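Side-chain contacts in putative peptidase (Chlamydophila abortus, PDB 3CE2), which is a putative zinc metallopeptidase of the M3B (oligopeptidase F) family that probably degrades small bioactive peptides: residues Lys183-Leu188 with Arg525-Tyr530; Phe195-Ala198 with Asn204-Pro207; Leu208-Ala213 with Cys233-Ser238; Ser214-Met217 with Glu223-Lys226; Thr296-Ile301 with Thr464-Leu469. All coordinates share one frame; numbering follows the deposited sequence.

Interaction 1: Lys183-Leu188 with Arg525-Tyr530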
# COMPACT_ATOMS: atom_id res chain seq x y z
N LYS A 183 3.46 -6.81 20.11
CA LYS A 183 2.88 -5.90 21.10
C LYS A 183 3.98 -5.31 21.97
O LYS A 183 4.02 -4.10 22.21
CB LYS A 183 1.84 -6.62 21.95
CG LYS A 183 0.45 -6.65 21.32
CD LYS A 183 -0.58 -7.39 22.19
CE LYS A 183 -2.02 -7.11 21.73
NZ LYS A 183 -3.03 -7.80 22.62
N ALA A 184 4.87 -6.16 22.45
CA ALA A 184 5.93 -5.72 23.31
C ALA A 184 6.81 -4.74 22.52
O ALA A 184 7.17 -3.66 23.03
CB ALA A 184 6.72 -6.89 23.77
N PHE A 185 7.15 -5.12 21.29
CA PHE A 185 7.85 -4.21 20.41
C PHE A 185 7.22 -2.82 20.38
O PHE A 185 7.94 -1.83 20.43
CB PHE A 185 7.91 -4.73 18.98
CG PHE A 185 8.46 -3.72 18.01
CD1 PHE A 185 9.82 -3.56 17.85
CD2 PHE A 185 7.61 -2.88 17.31
CE1 PHE A 185 10.33 -2.61 17.00
CE2 PHE A 185 8.11 -1.94 16.44
CZ PHE A 185 9.47 -1.81 16.29
N SER A 186 5.89 -2.73 20.31
CA SER A 186 5.29 -1.39 20.19
C SER A 186 5.38 -0.60 21.46
O SER A 186 5.67 0.59 21.42
CB SER A 186 3.84 -1.43 19.73
OG SER A 186 3.77 -2.11 18.50
N SER A 187 5.12 -1.25 22.59
CA SER A 187 5.17 -0.51 23.84
C SER A 187 6.59 0.02 24.05
O SER A 187 6.76 1.15 24.52
CB SER A 187 4.67 -1.33 25.03
OG SER A 187 4.90 -2.71 24.82
N LEU A 188 7.61 -0.75 23.68
CA LEU A 188 9.00 -0.28 23.83
C LEU A 188 9.34 0.82 22.84
O LEU A 188 9.85 1.89 23.21
CB LEU A 188 10.00 -1.39 23.63
CG LEU A 188 10.06 -2.39 24.77
CD1 LEU A 188 10.76 -3.62 24.25
CD2 LEU A 188 10.78 -1.83 25.94
N ARG A 525 14.58 -0.52 14.49
CA ARG A 525 13.54 0.49 14.47
C ARG A 525 12.41 0.19 13.51
O ARG A 525 11.46 0.94 13.46
CB ARG A 525 14.09 1.89 14.18
CG ARG A 525 15.55 1.91 13.76
CD ARG A 525 16.32 3.23 14.10
NE ARG A 525 15.60 4.47 13.73
CZ ARG A 525 16.20 5.60 13.34
NH1 ARG A 525 17.52 5.66 13.22
NH2 ARG A 525 15.47 6.68 13.04
N ILE A 526 12.51 -0.91 12.77
CA ILE A 526 11.50 -1.22 11.77
C ILE A 526 10.40 -2.12 12.28
O ILE A 526 10.63 -3.30 12.49
CB ILE A 526 12.11 -1.99 10.63
CG1 ILE A 526 13.24 -1.20 10.00
CG2 ILE A 526 11.03 -2.31 9.60
CD1 ILE A 526 14.07 -2.08 9.12
N PRO A 527 9.17 -1.58 12.40
CA PRO A 527 8.02 -2.20 13.07
C PRO A 527 7.64 -3.60 12.57
O PRO A 527 7.71 -3.86 11.37
CB PRO A 527 6.89 -1.20 12.81
CG PRO A 527 7.62 0.11 12.60
CD PRO A 527 8.84 -0.26 11.84
N HIS A 528 7.24 -4.48 13.50
CA HIS A 528 7.08 -5.92 13.21
C HIS A 528 5.98 -6.22 12.21
O HIS A 528 5.93 -7.35 11.66
CB HIS A 528 6.80 -6.74 14.47
CG HIS A 528 7.97 -6.89 15.37
ND1 HIS A 528 8.01 -7.83 16.39
CD2 HIS A 528 9.15 -6.23 15.42
CE1 HIS A 528 9.16 -7.73 17.03
NE2 HIS A 528 9.87 -6.76 16.47
N PHE A 529 5.09 -5.22 12.02
CA PHE A 529 4.04 -5.32 11.00
C PHE A 529 4.58 -5.16 9.58
O PHE A 529 3.91 -5.54 8.61
CB PHE A 529 2.82 -4.43 11.29
CG PHE A 529 3.08 -2.95 11.20
CD1 PHE A 529 3.16 -2.17 12.37
CD2 PHE A 529 3.17 -2.31 9.96
CE1 PHE A 529 3.36 -0.77 12.31
CE2 PHE A 529 3.38 -0.91 9.89
CZ PHE A 529 3.47 -0.14 11.06
N TYR A 530 5.81 -4.63 9.48
CA TYR A 530 6.63 -4.73 8.26
C TYR A 530 7.17 -6.11 8.09
O TYR A 530 7.99 -6.36 7.22
CB TYR A 530 7.76 -3.71 8.21
CG TYR A 530 7.18 -2.36 8.03
CD1 TYR A 530 6.50 -2.05 6.88
CD2 TYR A 530 7.24 -1.43 9.04
CE1 TYR A 530 5.92 -0.84 6.71
CE2 TYR A 530 6.67 -0.21 8.90
CZ TYR A 530 6.00 0.08 7.73
OH TYR A 530 5.42 1.32 7.58
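Phe185 and His528 lie one ring over the other in an offset stack, with ring centroids 4.5 Å apart and planes inclined by 26°. The slide between them is such that the root of the phenylalanine, rather than the middle of its ring, is centred on the imidazole: Phe185 CB stands 3.8 Å from the centroid of the His528 ring, almost straight above its face, and forms a CH-pi contact. From there the phenyl ring reaches outward across the histidine, whose CD2 and NE2 meet its near rim. The closest pair here is Phe185 CD1 and His528 NE2, 3.5 Å apart. This course follows from the first torsion of Phe185, which sets CG anti to the backbone N (chi1 172°) and sends the ring from helix 180-192 into the loop 525-530.

The contact joins two distant parts of a largely helical metallopeptidase fold, one in the oligopeptidase F region and the other in the long loop that precedes helix 536-553 of the M3 peptidase region. Beyond the stack, the far end of the phenyl ring runs into the loop backbone. Phe185 CE2 comes 3.4 Å from Pro527 CA and 3.9 Å from Pro527 CB, an oblique approach, while Phe185 CZ has the carbonyl oxygen of Arg525 at its edge, 4.4 Å away. No hydrogen bond crosses the contact, which rests on ring and apolar packing. His528 also touches Leu246 of helix 240-260, and Arg525 packs on Gln232 and Tyr236 of helix 222-237.

Interaction 2: Phe195-Ala198 with Asn204-Pro207. With ZN (zinc ion), chain C.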
# COMPACT_ATOMS: atom_id res chain seq x y z
N PHE A 195 13.12 8.86 24.60
CA PHE A 195 13.76 9.55 23.51
C PHE A 195 14.83 10.48 24.05
O PHE A 195 14.84 10.81 25.23
CB PHE A 195 12.74 10.34 22.73
CG PHE A 195 11.86 9.49 21.87
CD1 PHE A 195 12.27 9.12 20.61
CD2 PHE A 195 10.63 9.05 22.34
CE1 PHE A 195 11.46 8.32 19.81
CE2 PHE A 195 9.81 8.26 21.55
CZ PHE A 195 10.22 7.90 20.27
N GLY A 196 15.75 10.88 23.18
CA GLY A 196 16.83 11.78 23.57
C GLY A 196 16.63 13.15 22.94
O GLY A 196 15.49 13.56 22.68
N GLN A 197 17.74 13.85 22.70
CA GLN A 197 17.69 15.22 22.17
C GLN A 197 18.57 15.46 20.96
O GLN A 197 19.75 15.12 20.95
CB GLN A 197 18.13 16.20 23.24
CG GLN A 197 17.00 16.95 23.89
CD GLN A 197 17.33 17.33 25.32
OE1 GLN A 197 16.87 18.34 25.84
NE2 GLN A 197 18.17 16.50 25.96
N ALA A 198 17.99 16.09 19.96
CA ALA A 198 18.77 16.62 18.86
C ALA A 198 19.33 18.00 19.22
O ALA A 198 18.90 18.61 20.20
CB ALA A 198 17.93 16.69 17.62
N ASN A 204 20.52 25.17 20.18
CA ASN A 204 19.18 24.86 20.66
C ASN A 204 18.96 23.36 20.61
O ASN A 204 19.17 22.75 19.57
CB ASN A 204 18.10 25.47 19.76
CG ASN A 204 18.32 26.92 19.50
OD1 ASN A 204 19.08 27.58 20.20
ND2 ASN A 204 17.65 27.43 18.47
N SER A 205 18.55 22.76 21.72
CA SER A 205 18.24 21.35 21.65
C SER A 205 16.78 21.19 21.27
O SER A 205 15.94 22.00 21.64
CB SER A 205 18.62 20.59 22.92
OG SER A 205 18.03 21.20 24.03
N HIS A 206 16.51 20.18 20.45
CA HIS A 206 15.17 19.88 20.00
C HIS A 206 14.91 18.46 20.48
O HIS A 206 15.61 17.53 20.08
CB HIS A 206 15.12 19.94 18.47
CG HIS A 206 15.45 21.28 17.89
ND1 HIS A 206 16.53 22.03 18.31
CD2 HIS A 206 14.86 22.01 16.91
CE1 HIS A 206 16.58 23.16 17.63
NE2 HIS A 206 15.57 23.17 16.77
N PRO A 207 13.94 18.28 21.39
CA PRO A 207 13.67 16.92 21.87
C PRO A 207 12.94 16.09 20.81
O PRO A 207 12.35 16.65 19.89
CB PRO A 207 12.80 17.15 23.12
CG PRO A 207 12.96 18.65 23.43
CD PRO A 207 13.09 19.27 22.07
ZN ZN C . 14.48 24.03 14.78
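Ala198 and His206 form the tight part of this beta hairpin, facing each other as an antiparallel hydrogen-bonded pair. Ala198 N gives its hydrogen to His206 O at 2.8 Å, and His206 N returns one to Ala198 O at 2.9 Å. The same Ala198 oxygen also receives a CA-H...O contact from Ser205 CA at 3.2 Å, while the methyl of Ala198 lies against His206 O.

The side of the hairpin that carries Gln197, Ser205 and Pro207 is looser and more exposed. Gln197 and Pro207, a non-hydrogen-bonded pair, meet mainly through Gln197 CG, 3.9 Å from Pro207 CA, and the extended glutamine chain carries OE1 to within 3.6 Å of Ser205 OG.

On the Ala198 face the His206 ring leads away from strand 197-199. Its ND1 makes a weak bond to Asn204 O, and NE2 binds a zinc ion at 2.4 Å; this metal is distinct from the zinc held by His402, His406 and Glu430. Ala198 and His206 share the inner face of the hairpin and rest on Leu224 of helix 222-237, which Ala198 also meets at Thr227; strand 205-207 leads directly on toward helix 210-217.

Interaction 3: Leu208-Ala213 with Cys233-Ser238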
# COMPACT_ATOMS: atom_id res chain seq x y z
N LEU A 208 13.01 14.77 20.95
CA LEU A 208 12.72 13.87 19.83
C LEU A 208 11.48 13.04 20.00
O LEU A 208 11.03 12.76 21.13
CB LEU A 208 13.90 12.92 19.58
CG LEU A 208 15.14 13.58 18.97
CD1 LEU A 208 16.38 12.77 19.25
CD2 LEU A 208 14.90 13.75 17.49
N SER A 209 10.95 12.62 18.86
CA SER A 209 9.80 11.77 18.80
C SER A 209 9.86 11.14 17.42
O SER A 209 10.61 11.59 16.56
CB SER A 209 8.53 12.61 18.93
OG SER A 209 8.04 12.96 17.65
N HIS A 210 9.08 10.10 17.17
CA HIS A 210 9.08 9.55 15.83
C HIS A 210 8.75 10.61 14.79
O HIS A 210 9.47 10.73 13.78
CB HIS A 210 8.19 8.31 15.73
CG HIS A 210 8.81 7.10 16.35
ND1 HIS A 210 8.11 6.21 17.13
CD2 HIS A 210 10.09 6.66 16.34
CE1 HIS A 210 8.92 5.25 17.55
NE2 HIS A 210 10.13 5.51 17.09
N ALA A 211 7.72 11.40 15.04
CA ALA A 211 7.31 12.42 14.07
C ALA A 211 8.34 13.54 13.94
O ALA A 211 8.58 14.03 12.83
CB ALA A 211 5.93 12.96 14.38
N LEU A 212 8.96 13.94 15.05
CA LEU A 212 10.03 14.92 14.98
C LEU A 212 11.26 14.39 14.26
O LEU A 212 11.85 15.10 13.44
CB LEU A 212 10.41 15.41 16.37
CG LEU A 212 9.35 16.29 17.04
CD1 LEU A 212 9.91 16.95 18.28
CD2 LEU A 212 8.83 17.33 16.05
N ALA A 213 11.64 13.14 14.55
CA ALA A 213 12.76 12.51 13.86
C ALA A 213 12.59 12.57 12.36
O ALA A 213 13.55 12.84 11.65
CB ALA A 213 12.96 11.05 14.31
N CYS A 233 19.74 6.23 16.83
CA CYS A 233 20.48 4.97 16.91
C CYS A 233 20.75 4.57 18.35
O CYS A 233 20.62 3.41 18.71
CB CYS A 233 21.80 5.05 16.15
SG CYS A 233 21.65 5.14 14.37
N GLU A 234 21.13 5.54 19.18
CA GLU A 234 21.44 5.21 20.57
C GLU A 234 20.21 4.66 21.30
O GLU A 234 20.31 3.72 22.10
CB GLU A 234 22.02 6.41 21.28
CG GLU A 234 23.49 6.53 21.05
CD GLU A 234 24.02 7.94 21.31
OE1 GLU A 234 23.77 8.49 22.40
OE2 GLU A 234 24.71 8.50 20.42
N ARG A 235 19.04 5.22 21.01
CA ARG A 235 17.81 4.75 21.62
C ARG A 235 17.65 3.25 21.41
O ARG A 235 17.39 2.52 22.35
CB ARG A 235 16.57 5.51 21.09
CG ARG A 235 15.34 5.22 21.98
CD ARG A 235 14.17 6.17 21.85
NE ARG A 235 13.24 5.67 20.86
CZ ARG A 235 12.04 5.20 21.14
NH1 ARG A 235 11.60 5.20 22.38
NH2 ARG A 235 11.28 4.75 20.17
N TYR A 236 17.83 2.77 20.18
CA TYR A 236 17.59 1.37 19.90
C TYR A 236 18.75 0.49 20.32
O TYR A 236 18.59 -0.63 20.82
CB TYR A 236 17.23 1.18 18.42
CG TYR A 236 15.82 1.69 18.15
CD1 TYR A 236 14.73 0.83 18.20
CD2 TYR A 236 15.59 3.04 17.91
CE1 TYR A 236 13.45 1.29 17.99
CE2 TYR A 236 14.32 3.50 17.67
CZ TYR A 236 13.26 2.63 17.74
OH TYR A 236 11.98 3.11 17.52
N HIS A 237 19.95 1.01 20.13
CA HIS A 237 21.12 0.24 20.44
C HIS A 237 21.06 -0.21 21.90
O HIS A 237 21.37 -1.36 22.23
CB HIS A 237 22.36 1.07 20.18
CG HIS A 237 23.62 0.45 20.67
ND1 HIS A 237 24.16 -0.68 20.09
CD2 HIS A 237 24.42 0.77 21.72
CE1 HIS A 237 25.26 -1.02 20.75
NE2 HIS A 237 25.43 -0.16 21.74
N SER A 238 20.62 0.68 22.78
CA SER A 238 20.57 0.29 24.19
C SER A 238 19.52 -0.80 24.55
O SER A 238 19.59 -1.38 25.61
CB SER A 238 20.46 1.52 25.07
OG SER A 238 19.41 2.34 24.62
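His210 NE2 and Tyr236 OH are hydrogen-bonded at 3.1 Å, either group being able to give the proton. The hydroxyl sits at the edge of the imidazole, near its plane, and the imidazole nitrogen in turn lies close to the plane of the phenol ring, so the two flat groups meet edge against edge. Arg235 comes in beside them: its NH2 lies 3.4 Å from His210 NE2 and 3.2 Å from Tyr236 OH, with the guanidinium turned 72° from the imidazole. CG anti to the backbone N (chi1 -167°) carries the arginine chain toward helix 210-217, and the bend at chi3 turns NH2 to the imidazole.

A second shell fixes these groups. Ser189 OG on helix 180-192 is hydrogen-bonded to the same Tyr236 hydroxyl, and Arg235 NH1 makes a weak bond to Ile193 O. Phe195 meets the His210 ring edge-to-face and forms a cation-pi pair with Arg235. His210 itself begins helix 210-217, just after the N-cap Ser209, whose OG accepts a nearly straight bond from Leu212 N at 2.9 Å.

Helices 210-217 and 222-237 are thus joined here through polar side-chain ends in a buried place. The guanidinium would tend to disfavour a second proton on the imidazole, though Asp190, which also touches His210, would probably work against this; a neutral imidazole could serve the bond to Tyr236 OH as donor or acceptor.

Interaction 4: Ser214-Met217 with Glu223-Lys226; sequences SLYM and ELRK
Two consecutive helices, 210-217 and 222-237, are joined by a short connection, and across it Tyr216 and Met217 in the last turn of the first helix meet Leu224 and Arg225 on the first turn of the second. The apolar half of the contact is a pairing of Tyr216 with Leu224. The leucine methyl CD2 lies 3.8 Å from Tyr216 CD1, and its branch point CG is 4.1 Å from both CG and CD1 of the tyrosine. The methyl thus approaches the near rim of the phenol ring obliquely, leaving the hydroxyl end to other partners.

The second half is formed by the aliphatic part of Arg225 laid along backbone carbonyls. Its CG is 3.4 Å from Tyr216 O and its CD 3.4 Å from Met217 O, and with CG beside its own backbone N (chi1 -64°) the chain runs past the C-terminal turn of helix 210-217 before bending at chi3. The guanidinium is then held by three partners: NH2 makes a salt bridge to Asp315 OD1, NE bonds to Tyr314 O, and NH1 bonds to Ser219 O in the interhelical connection. Carbonyls at a helix end would probably add to the stabilisation of this positive charge.

Arg225 thereby links the helix pair to the loop that carries Asp310 and His312, ligands of a zinc ion, whereas Tyr216, through a hydrogen bond from OH to Pro207 O and packing on Leu208, ties helix 210-217 back to strand 205-207.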
# COMPACT_ATOMS: atom_id res chain seq x y z
N SER A 214 11.37 12.33 11.88
CA SER A 214 11.12 12.41 10.43
C SER A 214 11.27 13.83 9.91
O SER A 214 11.74 14.05 8.79
CB SER A 214 9.73 11.93 10.07
OG SER A 214 9.50 10.68 10.66
N LEU A 215 10.84 14.80 10.72
CA LEU A 215 10.94 16.19 10.35
C LEU A 215 12.40 16.60 10.27
O LEU A 215 12.84 17.17 9.26
CB LEU A 215 10.20 17.07 11.36
CG LEU A 215 10.23 18.55 11.01
CD1 LEU A 215 9.44 18.80 9.73
CD2 LEU A 215 9.68 19.39 12.15
N TYR A 216 13.17 16.27 11.30
CA TYR A 216 14.59 16.59 11.28
C TYR A 216 15.39 15.91 10.15
O TYR A 216 16.34 16.50 9.68
CB TYR A 216 15.26 16.34 12.61
CG TYR A 216 14.56 16.94 13.80
CD1 TYR A 216 13.87 18.13 13.71
CD2 TYR A 216 14.64 16.32 15.03
CE1 TYR A 216 13.24 18.67 14.84
CE2 TYR A 216 14.03 16.84 16.15
CZ TYR A 216 13.33 18.01 16.06
OH TYR A 216 12.72 18.48 17.22
N MET A 217 15.02 14.71 9.71
CA MET A 217 15.66 14.09 8.53
C MET A 217 15.70 15.03 7.34
O MET A 217 16.61 14.96 6.50
CB MET A 217 14.90 12.85 8.05
CG MET A 217 14.78 11.70 9.05
SD MET A 217 14.11 10.15 8.36
CE MET A 217 12.71 10.67 7.36
N GLU A 223 23.48 19.76 11.44
CA GLU A 223 23.80 19.36 12.81
C GLU A 223 22.59 18.73 13.49
O GLU A 223 22.71 17.78 14.28
CB GLU A 223 24.29 20.56 13.62
CG GLU A 223 24.82 20.22 15.01
CD GLU A 223 26.17 19.49 14.98
OE1 GLU A 223 26.84 19.42 13.92
OE2 GLU A 223 26.57 18.97 16.05
N LEU A 224 21.41 19.28 13.16
CA LEU A 224 20.14 18.74 13.57
C LEU A 224 19.95 17.36 12.96
O LEU A 224 19.58 16.42 13.66
CB LEU A 224 19.02 19.69 13.13
CG LEU A 224 17.65 19.59 13.81
CD1 LEU A 224 17.82 19.72 15.30
CD2 LEU A 224 16.68 20.65 13.28
N ARG A 225 20.21 17.24 11.65
CA ARG A 225 20.04 15.95 10.99
C ARG A 225 20.94 14.93 11.67
O ARG A 225 20.53 13.82 11.97
CB ARG A 225 20.40 16.03 9.51
CG ARG A 225 19.51 16.94 8.69
CD ARG A 225 19.50 16.54 7.21
NE ARG A 225 20.85 16.55 6.62
CZ ARG A 225 21.45 17.61 6.09
NH1 ARG A 225 20.82 18.79 6.06
NH2 ARG A 225 22.68 17.50 5.60
N LYS A 226 22.16 15.35 11.96
CA LYS A 226 23.16 14.45 12.50
C LYS A 226 22.86 14.01 13.92
O LYS A 226 22.90 12.80 14.22
CB LYS A 226 24.54 15.10 12.43
CG LYS A 226 25.65 14.26 12.97
CD LYS A 226 26.88 15.12 13.20
CE LYS A 226 27.72 14.48 14.31
NZ LYS A 226 29.15 14.92 14.42

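Interaction 5: Thr296-Ile301 with Thr464-Leu469; sequences TKYFSI and TIFSTL
The phenolic oxygen of Tyr298 is hydrogen-bonded to OD1 of Asp463, which lies on the same helix 451-487 that presents Phe466 to the tyrosine ring. The polar bond and the ring contact thus bind one side chain of helix 292-306 to successive parts of one opposing helix. Between the rings the planes are nearly parallel, 11° apart, but the centroids are 5.1 Å from each other. The side chains run antiparallel and are displaced so far that the rings share little face area, and it is rim carbons that meet: Tyr298 CD2 is 3.5 Å from Phe466 CD2. Further along, Phe466 CE2 reaches back toward the root of the tyrosine and lies 3.7 Å from Tyr298 CB.

With CG anti to the backbone N (chi1 176°), the Tyr298 ring extends toward helix 451-487 and comes alongside Phe466. The backbones stay well apart, with Tyr298 CA and Phe466 CA, the nearest pair, 9.0 Å from each other. Phe466 also stacks with Phe470, one turn on, and Tyr298 packs on Thr459 and Leu462, so the buried pair continues into further packing along helix 451-487. Nearby, Ile301 and Ile465 each touch helix 590-607.

This is helix-to-helix packing by large aromatic side chains, far from the annotated metal sites, within the predominantly alpha-helical M3 peptidase region.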
# COMPACT_ATOMS: atom_id res chain seq x y z
N THR A 296 24.71 4.98 -5.84
CA THR A 296 25.97 5.71 -5.87
C THR A 296 25.86 6.97 -6.72
O THR A 296 26.20 8.05 -6.25
CB THR A 296 27.09 4.86 -6.42
OG1 THR A 296 27.01 3.54 -5.86
CG2 THR A 296 28.39 5.46 -6.08
N LYS A 297 25.35 6.86 -7.94
CA LYS A 297 25.24 8.05 -8.80
C LYS A 297 24.45 9.16 -8.15
O LYS A 297 24.95 10.28 -8.01
CB LYS A 297 24.58 7.73 -10.15
CG LYS A 297 25.54 7.54 -11.30
CD LYS A 297 24.82 6.93 -12.51
CE LYS A 297 25.79 6.70 -13.69
NZ LYS A 297 25.31 5.63 -14.61
N TYR A 298 23.22 8.84 -7.74
CA TYR A 298 22.28 9.85 -7.24
C TYR A 298 22.78 10.55 -6.02
O TYR A 298 22.78 11.78 -5.98
CB TYR A 298 20.90 9.24 -6.92
CG TYR A 298 19.94 10.25 -6.31
CD1 TYR A 298 19.74 11.50 -6.91
CD2 TYR A 298 19.21 9.95 -5.15
CE1 TYR A 298 18.85 12.44 -6.37
CE2 TYR A 298 18.33 10.88 -4.59
CZ TYR A 298 18.15 12.12 -5.21
OH TYR A 298 17.27 13.02 -4.68
N PHE A 299 23.22 9.79 -5.02
CA PHE A 299 23.75 10.38 -3.80
C PHE A 299 24.97 11.28 -3.98
O PHE A 299 25.10 12.27 -3.26
CB PHE A 299 24.00 9.32 -2.73
CG PHE A 299 22.75 8.72 -2.16
CD1 PHE A 299 21.50 9.29 -2.42
CD2 PHE A 299 22.81 7.60 -1.33
CE1 PHE A 299 20.32 8.75 -1.90
CE2 PHE A 299 21.64 7.04 -0.79
CZ PHE A 299 20.39 7.62 -1.08
N SER A 300 25.87 10.98 -4.92
CA SER A 300 27.03 11.88 -5.11
C SER A 300 26.57 13.21 -5.65
O SER A 300 27.13 14.25 -5.33
CB SER A 300 28.05 11.30 -6.07
OG SER A 300 27.85 9.92 -6.22
N ILE A 301 25.56 13.18 -6.51
CA ILE A 301 25.03 14.44 -6.97
C ILE A 301 24.60 15.22 -5.75
O ILE A 301 24.93 16.38 -5.60
CB ILE A 301 23.83 14.24 -7.87
CG1 ILE A 301 24.26 13.55 -9.16
CG2 ILE A 301 23.16 15.58 -8.14
CD1 ILE A 301 23.13 13.31 -10.11
N THR A 464 11.76 9.82 -3.54
CA THR A 464 10.63 8.90 -3.51
C THR A 464 11.00 7.57 -4.14
O THR A 464 10.82 6.50 -3.54
CB THR A 464 9.46 9.49 -4.29
OG1 THR A 464 8.98 10.65 -3.61
CG2 THR A 464 8.34 8.49 -4.44
N ILE A 465 11.53 7.63 -5.36
CA ILE A 465 11.96 6.43 -6.05
C ILE A 465 13.01 5.68 -5.22
O ILE A 465 12.89 4.47 -4.99
CB ILE A 465 12.50 6.75 -7.44
CG1 ILE A 465 11.40 7.40 -8.27
CG2 ILE A 465 12.91 5.51 -8.12
CD1 ILE A 465 11.87 7.86 -9.63
N PHE A 466 14.01 6.39 -4.73
CA PHE A 466 15.05 5.71 -3.96
C PHE A 466 14.58 5.17 -2.63
O PHE A 466 15.04 4.12 -2.21
CB PHE A 466 16.36 6.52 -3.85
CG PHE A 466 17.21 6.38 -5.07
CD1 PHE A 466 18.05 5.27 -5.22
CD2 PHE A 466 17.14 7.31 -6.11
CE1 PHE A 466 18.80 5.11 -6.37
CE2 PHE A 466 17.89 7.15 -7.26
CZ PHE A 466 18.73 6.07 -7.39
N SER A 467 13.65 5.85 -1.96
CA SER A 467 13.15 5.28 -0.71
C SER A 467 12.09 4.20 -0.91
O SER A 467 12.01 3.24 -0.11
CB SER A 467 12.64 6.36 0.25
OG SER A 467 11.37 6.79 -0.18
N THR A 468 11.27 4.31 -1.96
CA THR A 468 10.26 3.28 -2.10
C THR A 468 10.73 2.08 -2.91
O THR A 468 10.16 0.99 -2.79
CB THR A 468 8.84 3.79 -2.49
OG1 THR A 468 8.40 3.18 -3.71
CG2 THR A 468 8.76 5.29 -2.57
N LEU A 469 11.79 2.22 -3.70
CA LEU A 469 12.28 1.06 -4.43
C LEU A 469 13.50 0.43 -3.76
O LEU A 469 13.43 -0.69 -3.26
CB LEU A 469 12.55 1.42 -5.88
CG LEU A 469 13.42 0.48 -6.72
CD1 LEU A 469 13.16 -0.96 -6.40
CD2 LEU A 469 13.20 0.72 -8.20

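Overall arrangement
From the N terminus, interaction 1 opens first, at 183-188, and closes only at 525-530, so its long loop encloses all the other contacts. Within it, interaction 2 closes a short hairpin, 195-207. Interaction 3 follows in series, from 208 to 238, and holds interaction 4 nested inside it, both using helices 210-217 and 222-237. Interaction 5 comes later, joining helices 292-306 and 451-487; no two loops cross. In space, interactions 2, 3 and 4 touch one another, and interaction 1 meets interaction 3 where the loop 525-530 packs on helix 222-237. Interaction 5 stands apart, its centre about 18 Å from that of interaction 4.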